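Local coordinates for protein carbohydrate binding module (Uncultured bacterium, PDB 2W3J) that probably binds uronic acid sugars as a calcium-containing family 35 carbohydrate-binding module with a beta-sandwich fold, at residues Ile57-Gly62 / Gly117-Asp122. Residues are numbered along the deposited sequence; the frame is centred on the assembly and turned at random.
With CA (calcium ion), chain C.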
ATOM      1  N   ILE A  57       0.659  -5.401   3.278  1.00 14.19           N
ATOM      2  CA  ILE A  57       1.064  -3.993   3.362  1.00 13.97           C
ATOM      3  C   ILE A  57       1.789  -3.783   4.654  1.00 13.93           C
ATOM      4  O   ILE A  57       1.293  -4.165   5.716  1.00 14.21           O
ATOM      5  CB  ILE A  57      -0.185  -3.071   3.309  1.00 13.87           C
ATOM      6  CG1 ILE A  57      -0.915  -3.305   1.978  1.00 15.45           C
ATOM      7  CG2 ILE A  57       0.247  -1.572   3.419  1.00 14.46           C
ATOM      8  CD1 ILE A  57      -2.346  -2.639   1.894  1.00 17.31           C
ATOM      9  N   ARG A  58       3.007  -3.230   4.582  1.00 13.14           N
ATOM     10  CA  ARG A  58       3.771  -2.975   5.805  1.00 13.16           C
ATOM     11  C   ARG A  58       3.665  -1.475   6.102  1.00 12.70           C
ATOM     12  O   ARG A  58       3.812  -0.644   5.212  1.00 12.54           O
ATOM     13  CB  ARG A  58       5.237  -3.373   5.620  1.00 12.89           C
ATOM     14  CG  ARG A  58       6.072  -3.313   6.885  1.00 12.97           C
ATOM     15  CD  ARG A  58       7.466  -3.956   6.637  1.00 15.65           C
ATOM     16  NE  ARG A  58       8.247  -4.055   7.873  1.00 18.86           N
ATOM     17  CZ  ARG A  58       9.230  -3.222   8.226  1.00 18.45           C
ATOM     18  NH1 ARG A  58       9.555  -2.174   7.467  1.00 18.36           N
ATOM     19  NH2 ARG A  58       9.864  -3.427   9.378  1.00 16.72           N
ATOM     20  N   PHE A  59       3.371  -1.133   7.348  1.00 12.39           N
ATOM     21  CA  PHE A  59       2.995   0.242   7.652  1.00 12.39           C
ATOM     22  C   PHE A  59       3.384   0.634   9.056  1.00 11.81           C
ATOM     23  O   PHE A  59       3.613  -0.236   9.937  1.00 12.68           O
ATOM     24  CB  PHE A  59       1.458   0.436   7.469  1.00 11.73           C
ATOM     25  CG  PHE A  59       0.607  -0.314   8.485  1.00 12.73           C
ATOM     26  CD1 PHE A  59       0.142   0.326   9.655  1.00 13.64           C
ATOM     27  CD2 PHE A  59       0.255  -1.637   8.259  1.00 12.46           C
ATOM     28  CE1 PHE A  59      -0.661  -0.360  10.576  1.00 14.61           C
ATOM     29  CE2 PHE A  59      -0.546  -2.345   9.184  1.00 14.81           C
ATOM     30  CZ  PHE A  59      -1.016  -1.704  10.336  1.00 16.69           C
ATOM     31  N   GLY A  60       3.452   1.947   9.258  1.00 12.89           N
ATOM     32  CA  GLY A  60       3.695   2.500  10.582  1.00 12.28           C
ATOM     33  C   GLY A  60       2.499   3.327  10.990  1.00 12.20           C
ATOM     34  O   GLY A  60       1.958   4.138  10.219  1.00 13.19           O
ATOM     35  N   ASN A  61       2.056   3.083  12.205  1.00 13.18           N
ATOM     36  CA  ASN A  61       1.009   3.922  12.793  1.00 14.36           C
ATOM     37  C   ASN A  61       1.132   3.886  14.315  1.00 14.08           C
ATOM     38  O   ASN A  61       0.750   2.920  14.978  1.00 14.54           O
ATOM     39  CB  ASN A  61      -0.413   3.501  12.339  1.00 13.27           C
ATOM     40  CG  ASN A  61      -1.483   4.405  12.962  1.00 15.63           C
ATOM     41  OD1 ASN A  61      -1.138   5.445  13.510  1.00 15.98           O
ATOM     42  ND2 ASN A  61      -2.784   4.019  12.857  1.00 15.63           N
ATOM     43  N   GLY A  62       1.698   4.955  14.856  1.00 15.68           N
ATOM     44  CA  GLY A  62       1.788   5.119  16.322  1.00 16.86           C
ATOM     45  C   GLY A  62       0.955   6.313  16.748  1.00 19.06           C
ATOM     46  O   GLY A  62       1.125   6.829  17.848  1.00 20.64           O
ATOM     47  N   GLY A 117      -5.712  10.592   7.119  1.00 17.85           N
ATOM     48  CA  GLY A 117      -4.979  10.056   5.950  1.00 15.75           C
ATOM     49  C   GLY A 117      -4.581   8.598   6.100  1.00 15.20           C
ATOM     50  O   GLY A 117      -5.172   7.841   6.882  1.00 14.14           O
ATOM     51  N   LEU A 118      -3.575   8.170   5.319  1.00 14.16           N
ATOM     52  CA  LEU A 118      -3.055   6.820   5.490  1.00 13.94           C
ATOM     53  C   LEU A 118      -2.049   6.709   6.642  1.00 14.25           C
ATOM     54  O   LEU A 118      -1.426   7.697   7.040  1.00 14.71           O
ATOM     55  CB  LEU A 118      -2.368   6.364   4.197  1.00 14.03           C
ATOM     56  CG  LEU A 118      -3.261   6.351   2.937  1.00 13.29           C
ATOM     57  CD1 LEU A 118      -2.445   5.901   1.709  1.00 15.74           C
ATOM     58  CD2 LEU A 118      -4.445   5.369   3.205  1.00 12.84           C
ATOM     59  N   ALA A 119      -1.914   5.500   7.178  1.00 13.27           N
ATOM     60  CA  ALA A 119      -0.719   5.140   7.946  1.00 13.06           C
ATOM     61  C   ALA A 119       0.496   5.386   7.042  1.00 13.06           C
ATOM     62  O   ALA A 119       0.371   5.540   5.819  1.00 12.76           O
ATOM     63  CB  ALA A 119      -0.772   3.682   8.349  1.00 12.61           C
ATOM     64  N   ASN A 120       1.680   5.430   7.636  1.00 12.23           N
ATOM     65  CA  ASN A 120       2.891   5.572   6.821  1.00 12.68           C
ATOM     66  C   ASN A 120       3.093   4.238   6.127  1.00 12.25           C
ATOM     67  O   ASN A 120       3.223   3.222   6.782  1.00 13.82           O
ATOM     68  CB  ASN A 120       4.095   5.892   7.715  1.00 13.23           C
ATOM     69  CG  ASN A 120       4.001   7.279   8.312  1.00 14.02           C
ATOM     70  OD1 ASN A 120       3.301   8.155   7.780  1.00 14.12           O
ATOM     71  ND2 ASN A 120       4.772   7.519   9.382  1.00 13.27           N
ATOM     72  N   ILE A 121       3.144   4.252   4.800  1.00 11.45           N
ATOM     73  CA  ILE A 121       3.162   2.964   4.057  1.00 11.52           C
ATOM     74  C   ILE A 121       4.572   2.661   3.554  1.00 10.36           C
ATOM     75  O   ILE A 121       5.125   3.416   2.742  1.00 12.74           O
ATOM     76  CB  ILE A 121       2.209   2.990   2.874  1.00 12.59           C
ATOM     77  CG1 ILE A 121       0.782   3.381   3.335  1.00 11.88           C
ATOM     78  CG2 ILE A 121       2.244   1.586   2.146  1.00 11.72           C
ATOM     79  CD1 ILE A 121       0.225   2.419   4.401  1.00 12.56           C
ATOM     80  N   ASP A 122       5.164   1.599   4.093  1.00 11.07           N
ATOM     81  CA  ASP A 122       6.552   1.225   3.759  1.00 12.14           C
ATOM     82  C   ASP A 122       6.598   0.520   2.396  1.00 13.29           C
ATOM     83  O   ASP A 122       7.463   0.786   1.559  1.00 13.42           O
ATOM     84  CB  ASP A 122       7.078   0.285   4.842  1.00 12.40           C
ATOM     85  CG  ASP A 122       8.484  -0.175   4.563  1.00 15.43           C
ATOM     86  OD1 ASP A 122       9.272   0.655   4.030  1.00 14.88           O
ATOM     87  OD2 ASP A 122       8.775  -1.338   4.900  1.00 19.69           O
TER
HETATM   88 CA    CA C1139       9.759   1.484   1.852  1.00 22.79          CA
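Strands 51-60 and 120-126 run antiparallel as the two inner strands of a four-stranded sheet in the beta-sandwich, and the salt bridge from Arg58 to Asp122 ties their pairing to a calcium site. Gly60 and Asn120 form a hydrogen-bonded pair, with Gly60 N to Asn120 O at 2.8 Å and Asn120 N to Gly60 O at 2.9 Å; Asp122 N then reaches Arg58 O. Between these bonds Phe59 faces Ile121 in a non-hydrogen-bonded pair, with Phe59 CB against Ile121 CD1 (3.9 Å). On the same face, Ile57 CG2 meets Ile121 CG2. Just before the strand, Ala119 turns its CB toward the partner segment and touches Phe59 CD1 at 3.7 Å. The extended side chain of Arg58, its CG anti to the backbone N (chi1 -173°), lies alongside that of Asp122, and NH1 donates to Asp122 OD2 over 2.8 Å. OD2 sits near the guanidinium plane but is approached from above the carboxylate plane, the two planes being 64° apart. Asp122 OD1 and O each bind calcium at 2.4 Å, the site being completed by Glu5, Glu6, Thr26 and Gly29. The carboxylate thus divides its oxygens between metal and guanidinium, two positive partners that probably favour its ionised form and fix its rotation.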